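Local coordinates for protein hemin degrading factor (Pseudomonas aeruginosa, PDB 4MF9) that binds heme and, as a member of the HemS/ChuX family, takes part in heme trafficking and probably heme degradation in Pseudomonas aeruginosa, at residues Gly108-Ser112 with Pro113-Leu117; Glu167-Val170 with Glu171-Ala175; Gln273-Thr276 with Gly277-Asn281; Lys313-Asp317 with Gly318-Ser322. One frame throughout, in Å; residues are numbered along the deposited sequence.

Interaction 1 (Gly108-Ser112 with Pro113-Leu117); sequences GLVVS and PDIDL
The carboxylate of Asp116 is the flat side group that borders segment 108-112: its OD1 lies 4.0 Å from Val111 CA, and the same oxygen is salt-bridged to Arg118, a heme-binding residue. On the backbone, two hydrogen bonds tie Val110 to Leu117, with Leu117 N 2.8 Å from Val110 O and Val110 N 3.1 Å from Leu117 O. Ser112 does the polar work of the loop. A chi1 of 89° sets its OG between the backbone N and the carbonyl carbon, from where it reaches Ile115 O as donor; the 2.6 Å separation of Ser112 OG and Ile115 O makes this a short bond. The same OG accepts from Asp114 N at 3.0 Å, an ST turn, so one oxygen grips the backbone at two points. On the face shared by Val110 and Leu117, Val110 lies side by side with two neighbours, CG1 against Ile115 CG2 at 3.8 Å and CG2 against Leu117 CD1 at 3.9 Å; Tyr96 adds to this apolar cluster. Asp114 points elsewhere, to a salt bridge with Arg92. Leu109 and Val111 both touch the heme. Taken together, the segments form a beta-hairpin whose antiparallel hydrogen-bonded pair, Val110 with Leu117, closes a six-residue loop between strands 107-110 and 117-120, beside the heme pocket of a HemS/ChuX domain.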
loop_
_atom_site.group_PDB
_atom_site.type_symbol
_atom_site.label_atom_id
_atom_site.label_comp_id
_atom_site.label_asym_id
_atom_site.label_seq_id
_atom_site.Cartn_x
_atom_site.Cartn_y
_atom_site.Cartn_z
ATOM N N GLY A 108 -9.261 7.572 -7.364
ATOM C CA GLY A 108 -10.293 6.967 -6.548
ATOM C C GLY A 108 -10.038 7.214 -5.076
ATOM O O GLY A 108 -8.886 7.281 -4.629
ATOM N N LEU A 109 -11.072 7.322 -4.298
ATOM C CA LEU A 109 -10.959 7.370 -2.881
ATOM C C LEU A 109 -11.910 6.407 -2.194
ATOM O O LEU A 109 -12.989 6.264 -2.598
ATOM C CB LEU A 109 -11.324 8.744 -2.390
ATOM C CG LEU A 109 -10.070 9.474 -2.106
ATOM C CD1 LEU A 109 -9.796 10.213 -3.365
ATOM C CD2 LEU A 109 -10.408 10.375 -0.955
ATOM N N VAL A 110 -11.495 5.804 -1.116
ATOM C CA VAL A 110 -12.388 5.114 -0.204
ATOM C C VAL A 110 -12.163 5.709 1.178
ATOM O O VAL A 110 -11.059 5.649 1.718
ATOM C CB VAL A 110 -12.155 3.601 -0.203
ATOM C CG1 VAL A 110 -13.266 2.903 0.574
ATOM C CG2 VAL A 110 -12.101 3.079 -1.635
ATOM N N VAL A 111 -13.207 6.308 1.734
ATOM C CA VAL A 111 -13.076 7.081 2.961
ATOM C C VAL A 111 -14.034 6.521 3.995
ATOM O O VAL A 111 -15.239 6.449 3.749
ATOM C CB VAL A 111 -13.360 8.589 2.710
ATOM C CG1 VAL A 111 -13.301 9.372 4.003
ATOM C CG2 VAL A 111 -12.357 9.167 1.720
ATOM N N SER A 112 -13.487 6.113 5.141
ATOM C CA SER A 112 -14.253 5.466 6.196
ATOM C C SER A 112 -13.315 5.238 7.380
ATOM O O SER A 112 -12.095 5.360 7.243
ATOM C CB SER A 112 -14.800 4.123 5.701
ATOM O OG SER A 112 -13.862 3.090 5.943
ATOM N N PRO A 113 -13.870 4.901 8.554
ATOM C CA PRO A 113 -12.987 4.667 9.700
ATOM C C PRO A 113 -12.223 3.346 9.592
ATOM O O PRO A 113 -11.344 3.084 10.417
ATOM C CB PRO A 113 -13.959 4.613 10.887
ATOM C CG PRO A 113 -15.238 5.225 10.387
ATOM C CD PRO A 113 -15.289 4.888 8.942
ATOM N N ASP A 114 -12.541 2.527 8.591
ATOM C CA ASP A 114 -11.870 1.233 8.462
ATOM C C ASP A 114 -11.116 1.097 7.146
ATOM O O ASP A 114 -9.884 1.199 7.126
ATOM C CB ASP A 114 -12.870 0.091 8.652
ATOM C CG ASP A 114 -13.485 0.092 10.033
ATOM O OD1 ASP A 114 -12.870 -0.470 10.961
ATOM O OD2 ASP A 114 -14.577 0.670 10.190
ATOM N N ILE A 115 -11.838 0.863 6.050
ATOM C CA ILE A 115 -11.200 0.910 4.740
ATOM C C ILE A 115 -10.974 2.374 4.347
ATOM O O ILE A 115 -11.919 3.169 4.285
ATOM C CB ILE A 115 -12.022 0.170 3.647
ATOM C CG1 ILE A 115 -12.361 -1.263 4.088
ATOM C CG2 ILE A 115 -11.263 0.178 2.325
ATOM C CD1 ILE A 115 -11.152 -2.122 4.366
ATOM N N ASP A 116 -9.721 2.729 4.074
ATOM C CA ASP A 116 -9.336 4.127 3.851
ATOM C C ASP A 116 -8.220 4.056 2.823
ATOM O O ASP A 116 -7.116 3.605 3.126
ATOM C CB ASP A 116 -8.839 4.723 5.177
ATOM C CG ASP A 116 -8.663 6.239 5.141
ATOM O OD1 ASP A 116 -9.281 6.925 4.290
ATOM O OD2 ASP A 116 -7.910 6.748 6.008
ATOM N N LEU A 117 -8.518 4.460 1.597
ATOM C CA LEU A 117 -7.635 4.180 0.478
ATOM C C LEU A 117 -7.487 5.405 -0.408
ATOM O O LEU A 117 -8.440 6.168 -0.597
ATOM C CB LEU A 117 -8.211 3.023 -0.370
ATOM C CG LEU A 117 -8.274 1.616 0.224
ATOM C CD1 LEU A 117 -9.180 0.690 -0.611
ATOM C CD2 LEU A 117 -6.890 1.018 0.286
#

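Interaction 2 (Glu167-Val170 with Glu171-Ala175); sequences EPLV and ERLRA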
loop_
_atom_site.group_PDB
_atom_site.type_symbol
_atom_site.label_atom_id
_atom_site.label_comp_id
_atom_site.label_asym_id
_atom_site.label_seq_id
_atom_site.Cartn_x
_atom_site.Cartn_y
_atom_site.Cartn_z
ATOM N N GLU A 167 -21.420 -13.507 -7.579
ATOM C CA GLU A 167 -21.615 -13.867 -8.954
ATOM C C GLU A 167 -22.203 -12.801 -9.850
ATOM O O GLU A 167 -21.734 -12.596 -10.914
ATOM C CB GLU A 167 -22.317 -15.186 -9.091
ATOM C CG GLU A 167 -21.715 -16.050 -10.187
ATOM C CD GLU A 167 -20.305 -16.529 -9.921
ATOM O OE1 GLU A 167 -19.389 -16.133 -10.666
ATOM O OE2 GLU A 167 -20.107 -17.323 -8.982
ATOM N N PRO A 168 -23.196 -12.098 -9.379
ATOM C CA PRO A 168 -23.728 -11.003 -10.199
ATOM C C PRO A 168 -22.696 -9.910 -10.442
ATOM O O PRO A 168 -22.690 -9.300 -11.517
ATOM C CB PRO A 168 -24.860 -10.447 -9.334
ATOM C CG PRO A 168 -25.306 -11.604 -8.522
ATOM C CD PRO A 168 -24.042 -12.348 -8.196
ATOM N N LEU A 169 -21.844 -9.660 -9.470
ATOM C CA LEU A 169 -20.791 -8.714 -9.677
ATOM C C LEU A 169 -19.826 -9.140 -10.741
ATOM O O LEU A 169 -19.533 -8.392 -11.629
ATOM C CB LEU A 169 -20.035 -8.543 -8.381
ATOM C CG LEU A 169 -19.255 -7.284 -8.139
ATOM C CD1 LEU A 169 -18.870 -7.347 -6.688
ATOM C CD2 LEU A 169 -18.040 -7.434 -8.969
ATOM N N VAL A 170 -19.396 -10.380 -10.668
ATOM C CA VAL A 170 -18.478 -10.921 -11.665
ATOM C C VAL A 170 -19.066 -10.872 -13.089
ATOM O O VAL A 170 -18.414 -10.390 -14.022
ATOM C CB VAL A 170 -18.023 -12.348 -11.289
ATOM C CG1 VAL A 170 -17.337 -13.021 -12.462
ATOM C CG2 VAL A 170 -17.087 -12.314 -10.083
ATOM N N GLU A 171 -20.309 -11.291 -13.242
ATOM C CA GLU A 171 -20.945 -11.346 -14.558
ATOM C C GLU A 171 -21.086 -9.979 -15.188
ATOM O O GLU A 171 -20.864 -9.832 -16.331
ATOM C CB GLU A 171 -22.284 -12.120 -14.564
ATOM C CG GLU A 171 -23.298 -11.712 -15.634
ATOM C CD GLU A 171 -22.968 -12.258 -17.018
ATOM O OE1 GLU A 171 -23.690 -11.906 -17.964
ATOM O OE2 GLU A 171 -22.048 -13.063 -17.143
ATOM N N ARG A 172 -21.455 -9.006 -14.398
ATOM C CA ARG A 172 -21.635 -7.626 -14.838
ATOM C C ARG A 172 -20.337 -6.978 -15.316
ATOM O O ARG A 172 -20.332 -6.192 -16.275
ATOM C CB ARG A 172 -22.239 -6.812 -13.691
ATOM C CG ARG A 172 -22.276 -5.312 -13.907
ATOM C CD ARG A 172 -23.131 -4.662 -12.834
ATOM N NE ARG A 172 -23.043 -5.401 -11.574
ATOM C CZ ARG A 172 -23.740 -5.103 -10.483
ATOM N NH1 ARG A 172 -24.587 -4.080 -10.497
ATOM N NH2 ARG A 172 -23.597 -5.833 -9.382
ATOM N N LEU A 173 -19.238 -7.319 -14.650
ATOM C CA LEU A 173 -17.925 -6.747 -14.942
ATOM C C LEU A 173 -17.047 -7.646 -15.807
ATOM O O LEU A 173 -15.948 -7.256 -16.188
ATOM C CB LEU A 173 -17.180 -6.441 -13.634
ATOM C CG LEU A 173 -17.386 -5.070 -12.998
ATOM C CD1 LEU A 173 -16.998 -3.938 -13.962
ATOM C CD2 LEU A 173 -18.805 -4.891 -12.524
ATOM N N ARG A 174 -17.501 -8.845 -16.120
ATOM C CA ARG A 174 -16.709 -9.786 -16.864
ATOM C C ARG A 174 -16.284 -9.251 -18.232
ATOM O O ARG A 174 -17.069 -8.753 -18.961
ATOM C CB ARG A 174 -17.466 -11.103 -16.968
ATOM C CG ARG A 174 -17.292 -11.923 -18.220
ATOM C CD ARG A 174 -18.355 -12.989 -18.232
ATOM N NE ARG A 174 -17.739 -14.136 -17.665
ATOM C CZ ARG A 174 -18.144 -14.754 -16.584
ATOM N NH1 ARG A 174 -19.232 -14.388 -15.948
ATOM N NH2 ARG A 174 -17.452 -15.778 -16.201
ATOM N N ALA A 175 -15.011 -9.385 -18.535
ATOM C CA ALA A 175 -14.465 -8.882 -19.790
ATOM C C ALA A 175 -14.912 -9.780 -20.941
ATOM O O ALA A 175 -15.122 -10.982 -20.751
ATOM C CB ALA A 175 -12.959 -8.836 -19.720
#
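The amide of Leu173 is shared by two carbonyls of the preceding turn: Leu173 N gives its main bond to Leu169 O at 3.2 Å and a weak, strongly bent one to Val170 O. The two amides just before it make straighter bonds, Glu171 N to Glu167 O at 3.0 Å and Arg172 N to Pro168 O at 3.1 Å. The split bond of Leu173 thus falls where helix 166-173 ends, since Arg174 is the first residue to abandon helical backbone angles. Arg172 sends CG anti to its backbone N (chi1 170°) and then bends at chi3, which lays the guanidinium back along the helix with Leu169 CA at its edge, 4.0 Å from NH2; that NH2 is held by a salt bridge to Glu75. Near the C-terminal end Arg174 slants across Val170, NH1 lying 4.2 Å from Val170 CG1, and makes a long, weak salt bridge from NH1 to Glu171 OE2 at 3.3 Å. Val170 and Leu173 also pack on strand 59-62. The charges are therefore paired unequally: Arg172 meets Glu75, Arg174 meets Glu171 only weakly, and Arg172 NE is buried without a partner, a cost that the salt bridge made by NH2 of the same guanidinium may partly offset.

Interaction 3 (Gln273-Thr276 with Gly277-Asn281); sequences QIHT and GPVCN
His275 directs NE2 between two backbone carbonyls just ahead of it in the chain, Pro278 O at 3.3 Å and Gly277 O at 3.4 Å. Both bonds are weak, but they differ in quality: the Pro278 oxygen lies at the edge of the imidazole, in the ring plane, with an N-H...O angle of 152°, while the bond to Gly277 is bent to 125°. The other ring nitrogen, ND1, is hydrogen-bonded to Arg92 NE, so both nitrogens of this buried ring have partners, a pattern consistent with the proton sitting on NE2. The ring gets there because CG is anti to the backbone N (chi1 162°), which swings the imidazole toward the following residues, with Gly277 N over one face, 4.1 Å from His275 CD2. The imidazole is also stacked with Phe296. Val279 closes in obliquely, its CG1 4.2 Å from His275 NE2. Gly277 itself has a positive phi, a conformation in which a CB would run into Thr276 O. Farther on, the amides of Cys280 and Asn281 are both held by the carboxylate of Asp293. His275 thus makes two weak bonds to the backbone at the end of its strand, where the chain passes from one sheet to the other: strand 271-277 belongs to the nine-stranded sheet that reaches the heme, and strand 282-285, which follows, lies at the margin of the protein's other nine-stranded sheet.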
loop_
_atom_site.group_PDB
_atom_site.type_symbol
_atom_site.label_atom_id
_atom_site.label_comp_id
_atom_site.label_asym_id
_atom_site.label_seq_id
_atom_site.Cartn_x
_atom_site.Cartn_y
_atom_site.Cartn_z
ATOM N N GLN A 273 -2.936 2.602 1.334
ATOM C CA GLN A 273 -3.920 2.098 2.284
ATOM C C GLN A 273 -3.549 2.582 3.690
ATOM O O GLN A 273 -2.380 2.589 4.064
ATOM C CB GLN A 273 -3.943 0.567 2.243
ATOM C CG GLN A 273 -4.969 -0.090 3.150
ATOM C CD GLN A 273 -5.230 -1.558 2.773
ATOM O OE1 GLN A 273 -5.470 -1.886 1.603
ATOM N NE2 GLN A 273 -5.179 -2.436 3.761
ATOM N N ILE A 274 -4.557 2.977 4.461
ATOM C CA ILE A 274 -4.333 3.673 5.725
ATOM C C ILE A 274 -5.118 2.989 6.838
ATOM O O ILE A 274 -6.267 2.583 6.642
ATOM C CB ILE A 274 -4.801 5.155 5.618
ATOM C CG1 ILE A 274 -4.196 5.828 4.389
ATOM C CG2 ILE A 274 -4.418 5.942 6.857
ATOM C CD1 ILE A 274 -4.978 7.055 3.898
ATOM N N HIS A 275 -4.484 2.833 7.995
ATOM C CA HIS A 275 -5.179 2.415 9.203
ATOM C C HIS A 275 -5.189 3.586 10.166
ATOM O O HIS A 275 -4.148 4.186 10.401
ATOM C CB HIS A 275 -4.457 1.262 9.871
ATOM C CG HIS A 275 -4.844 1.062 11.309
ATOM N ND1 HIS A 275 -6.047 0.502 11.683
ATOM C CD2 HIS A 275 -4.193 1.359 12.459
ATOM C CE1 HIS A 275 -6.114 0.448 13.002
ATOM N NE2 HIS A 275 -5.006 0.971 13.499
ATOM N N THR A 276 -6.359 3.910 10.711
ATOM C CA THR A 276 -6.462 4.915 11.764
ATOM C C THR A 276 -6.959 4.245 13.038
ATOM O O THR A 276 -7.952 3.523 13.018
ATOM C CB THR A 276 -7.419 6.051 11.375
ATOM O OG1 THR A 276 -6.962 6.673 10.166
ATOM C CG2 THR A 276 -7.486 7.094 12.475
ATOM N N GLY A 277 -6.251 4.463 14.138
ATOM C CA GLY A 277 -6.657 3.903 15.412
ATOM C C GLY A 277 -5.486 3.329 16.168
ATOM O O GLY A 277 -4.343 3.404 15.718
ATOM N N PRO A 278 -5.724 2.766 17.332
ATOM C CA PRO A 278 -4.648 2.142 18.117
ATOM C C PRO A 278 -4.173 0.831 17.547
ATOM O O PRO A 278 -4.831 0.273 16.753
ATOM C CB PRO A 278 -5.314 1.904 19.453
ATOM C CG PRO A 278 -6.707 1.676 19.086
ATOM C CD PRO A 278 -7.004 2.670 18.020
ATOM N N VAL A 279 -3.026 0.393 17.961
ATOM C CA VAL A 279 -2.580 -0.941 17.720
ATOM C C VAL A 279 -2.463 -1.599 19.077
ATOM O O VAL A 279 -2.253 -0.922 20.036
ATOM C CB VAL A 279 -1.303 -0.977 16.925
ATOM C CG1 VAL A 279 -1.580 -0.388 15.545
ATOM C CG2 VAL A 279 -0.212 -0.216 17.614
ATOM N N CYS A 280 -2.759 -2.876 19.184
ATOM C CA CYS A 280 -2.776 -3.526 20.498
ATOM C C CYS A 280 -1.869 -4.730 20.539
ATOM O O CYS A 280 -0.959 -4.798 21.354
ATOM C CB CYS A 280 -4.192 -3.966 20.892
ATOM S SG CYS A 280 -5.416 -2.638 20.952
ATOM N N ASN A 281 -2.072 -5.649 19.621
ATOM C CA ASN A 281 -1.399 -6.906 19.703
ATOM C C ASN A 281 -0.296 -6.976 18.743
ATOM O O ASN A 281 -0.543 -6.890 17.598
ATOM C CB ASN A 281 -2.431 -8.013 19.426
ATOM C CG ASN A 281 -2.091 -9.255 20.125
ATOM O OD1 ASN A 281 -1.321 -10.052 19.636
ATOM N ND2 ASN A 281 -2.641 -9.421 21.300
#

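Interaction 4 (Lys313-Asp317 with Gly318-Ser322); sequences KPSTD and GIVTS. With HEM (protoporphyrin IX containing Fe), chain C.
A beta-hairpin at the propionate side of the heme pocket joins strands 307-313 and 320-326, with Lys313 and Val320 as its closing pair. They form an antiparallel hydrogen-bonded pair, Lys313 N to Val320 O at 3.0 Å and Val320 N to Lys313 O at 2.9 Å. Between them the chain makes a type I turn from Ser315 to Gly318, in which Gly318 N meets Ser315 O at 2.7 Å. Ser315 reinforces the loop from its side chain: chi1 of 76° brings OG to Gly318 O, to which it donates at 2.6 Å, in the carbonyl plane and on a lone pair, and it also receives a weak bond from Asp317 N. Gly318 has a positive phi, at which a CB would clash with Asp317 O. The hairpin's two pocket residues address the heme in different ways. Lys313, bent at chi3 and chi4, brings its amine to the propionate that carries O1D, although the model is too crowded there for the exact spacing to be trusted; the amine also forms a salt bridge with Glu324 and a cation-pi contact with Phe217. Val320 presents CG1 to the second propionate, 3.9 Å from O2A of the heme. Asp317, at the loop's far end, bonds through OD1 to the heme-binding Arg340. Ser322 OG is hydrogen-bonded to Glu324 OE2, the oxygen that also pairs with Lys313. Between the lysine amine and the second strand a water donates to Val320 O at 2.7 Å, pairs with Ser322 OG at 2.9 Å and accepts a weak bond from Lys313 NZ.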
loop_
_atom_site.group_PDB
_atom_site.type_symbol
_atom_site.label_atom_id
_atom_site.label_comp_id
_atom_site.label_asym_id
_atom_site.label_seq_id
_atom_site.Cartn_x
_atom_site.Cartn_y
_atom_site.Cartn_z
ATOM N N LYS A 313 6.551 18.760 9.154
ATOM C CA LYS A 313 6.094 19.612 8.088
ATOM C C LYS A 313 5.063 20.641 8.604
ATOM O O LYS A 313 4.145 20.297 9.251
ATOM C CB LYS A 313 5.478 18.787 6.952
ATOM C CG LYS A 313 6.209 17.549 6.516
ATOM C CD LYS A 313 5.659 16.969 5.221
ATOM C CE LYS A 313 4.890 15.690 5.487
ATOM N NZ LYS A 313 5.688 14.457 5.568
ATOM N N PRO A 314 5.264 21.910 8.304
ATOM C CA PRO A 314 4.301 22.942 8.646
ATOM C C PRO A 314 3.038 22.732 7.815
ATOM O O PRO A 314 3.101 22.131 6.809
ATOM C CB PRO A 314 4.953 24.243 8.187
ATOM C CG PRO A 314 6.217 23.907 7.638
ATOM C CD PRO A 314 6.354 22.443 7.501
ATOM N N SER A 315 1.930 23.249 8.302
ATOM C CA SER A 315 0.680 23.188 7.561
ATOM C C SER A 315 -0.278 24.188 8.194
ATOM O O SER A 315 -0.001 24.714 9.276
ATOM C CB SER A 315 0.081 21.778 7.615
ATOM O OG SER A 315 -0.522 21.520 8.872
ATOM N N THR A 316 -1.416 24.403 7.562
ATOM C CA THR A 316 -2.433 25.311 8.051
ATOM C C THR A 316 -2.941 24.890 9.399
ATOM O O THR A 316 -3.367 25.698 10.144
ATOM C CB THR A 316 -3.619 25.443 7.083
ATOM O OG1 THR A 316 -4.099 24.142 6.761
ATOM C CG2 THR A 316 -3.193 26.068 5.855
ATOM N N ASP A 317 -2.933 23.591 9.688
ATOM C CA ASP A 317 -3.364 23.088 10.988
ATOM C C ASP A 317 -2.177 22.986 11.938
ATOM O O ASP A 317 -2.294 22.446 13.042
ATOM C CB ASP A 317 -4.045 21.725 10.847
ATOM C CG ASP A 317 -5.003 21.670 9.671
ATOM O OD1 ASP A 317 -5.097 20.599 9.026
ATOM O OD2 ASP A 317 -5.658 22.701 9.388
ATOM N N GLY A 318 -1.031 23.504 11.504
ATOM C CA GLY A 318 0.173 23.502 12.328
ATOM C C GLY A 318 1.164 22.398 11.971
ATOM O O GLY A 318 1.003 21.705 10.970
ATOM N N ILE A 319 2.206 22.237 12.752
ATOM C CA ILE A 319 3.170 21.219 12.474
ATOM C C ILE A 319 2.637 19.774 12.513
ATOM O O ILE A 319 1.994 19.415 13.398
ATOM C CB ILE A 319 4.332 21.361 13.429
ATOM C CG1 ILE A 319 4.877 22.792 13.301
ATOM C CG2 ILE A 319 5.341 20.264 13.242
ATOM C CD1 ILE A 319 6.090 22.970 12.463
ATOM N N VAL A 320 3.017 18.994 11.523
ATOM C CA VAL A 320 2.661 17.576 11.492
ATOM C C VAL A 320 3.923 16.739 11.562
ATOM O O VAL A 320 4.813 16.874 10.725
ATOM C CB VAL A 320 1.873 17.180 10.210
ATOM C CG1 VAL A 320 1.639 15.641 10.178
ATOM C CG2 VAL A 320 0.554 17.909 10.143
ATOM N N THR A 321 3.988 15.860 12.553
ATOM C CA THR A 321 5.145 14.999 12.729
ATOM C C THR A 321 4.838 13.581 12.254
ATOM O O THR A 321 3.777 13.044 12.548
ATOM C CB THR A 321 5.551 14.943 14.205
ATOM O OG1 THR A 321 5.617 16.281 14.722
ATOM C CG2 THR A 321 6.907 14.273 14.357
ATOM N N SER A 322 5.775 12.981 11.528
ATOM C CA SER A 322 5.608 11.626 11.015
ATOM C C SER A 322 6.940 10.912 11.099
ATOM O O SER A 322 7.979 11.560 11.227
ATOM C CB SER A 322 5.155 11.664 9.557
ATOM O OG SER A 322 6.129 12.310 8.755
HETATM C CHA HEM C . -1.951 12.433 4.733
HETATM C CHB HEM C . -6.567 12.775 5.735
HETATM C CHC HEM C . -7.527 12.860 1.024
HETATM C CHD HEM C . -3.062 11.347 0.193
HETATM C C1A HEM C . -3.126 12.606 5.408
HETATM C C2A HEM C . -3.253 12.837 6.807
HETATM C C3A HEM C . -4.534 12.952 7.067
HETATM C C4A HEM C . -5.203 12.745 5.861
HETATM C CMA HEM C . -5.128 13.185 8.427
HETATM C CAA HEM C . -2.178 12.979 7.825
HETATM C CBA HEM C . -2.260 14.208 8.766
HETATM C CGA HEM C . -1.906 15.405 7.961
HETATM O O1A HEM C . -2.568 16.437 8.027
HETATM O O2A HEM C . -0.951 15.315 7.238
HETATM C C1B HEM C . -7.175 12.843 4.489
HETATM C C2B HEM C . -8.562 13.041 4.419
HETATM C C3B HEM C . -8.884 13.084 3.119
HETATM C C4B HEM C . -7.616 12.889 2.380
HETATM C CMB HEM C . -9.487 13.217 5.587
HETATM C CAB HEM C . -10.283 13.304 2.646
HETATM C CBB HEM C . -10.787 12.858 1.537
HETATM C C1C HEM C . -6.419 12.476 0.366
HETATM C C2C HEM C . -6.295 12.411 -1.007
HETATM C C3C HEM C . -5.028 11.985 -1.266
HETATM C C4C HEM C . -4.356 11.775 -0.029
HETATM C CMC HEM C . -7.349 12.768 -2.010
HETATM C CAC HEM C . -4.477 11.769 -2.582
HETATM C CBC HEM C . -3.330 11.159 -2.642
HETATM C C1D HEM C . -2.355 11.541 1.387
HETATM C C2D HEM C . -0.885 11.323 1.552
HETATM C C3D HEM C . -0.606 11.646 2.812
HETATM C C4D HEM C . -1.883 12.045 3.413
HETATM C CMD HEM C . 0.144 10.849 0.549
HETATM C CAD HEM C . 0.750 11.586 3.465
HETATM C CBD HEM C . 1.312 13.003 3.567
HETATM C CGD HEM C . 2.769 13.206 3.855
HETATM O O1D HEM C . 3.018 13.968 4.765
HETATM O O2D HEM C . 3.677 12.695 3.219
HETATM N NA HEM C . -4.343 12.542 4.841
HETATM N NB HEM C . -6.630 12.763 3.266
HETATM N NC HEM C . -5.258 12.103 0.903
HETATM N ND HEM C . -2.881 11.959 2.528
HETATM FE FE HEM C . -4.642 12.381 2.847
HETATM O O HOH W 1 5.293 15.095 8.690
#

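Overall arrangement
Along the chain the four follow in series, the first two in one HemS/ChuX domain and the last two in the other, two copies of one family that are consistent with duplication. Interactions 1, 3 and 4 share the nine-stranded antiparallel sheet beside the heme, whereas interaction 2 sits on a peripheral helix, its centre about 44 Å from that of interaction 4, across the chain's centre. Interactions 1 and 3 touch directly: Asp116 O and Ile274 N, 3.0 Å apart, probably hydrogen-bond, joining the two halves' strands. The hairpins of interactions 1 and 4, centres about 22 Å apart on that sheet, border different parts of the heme.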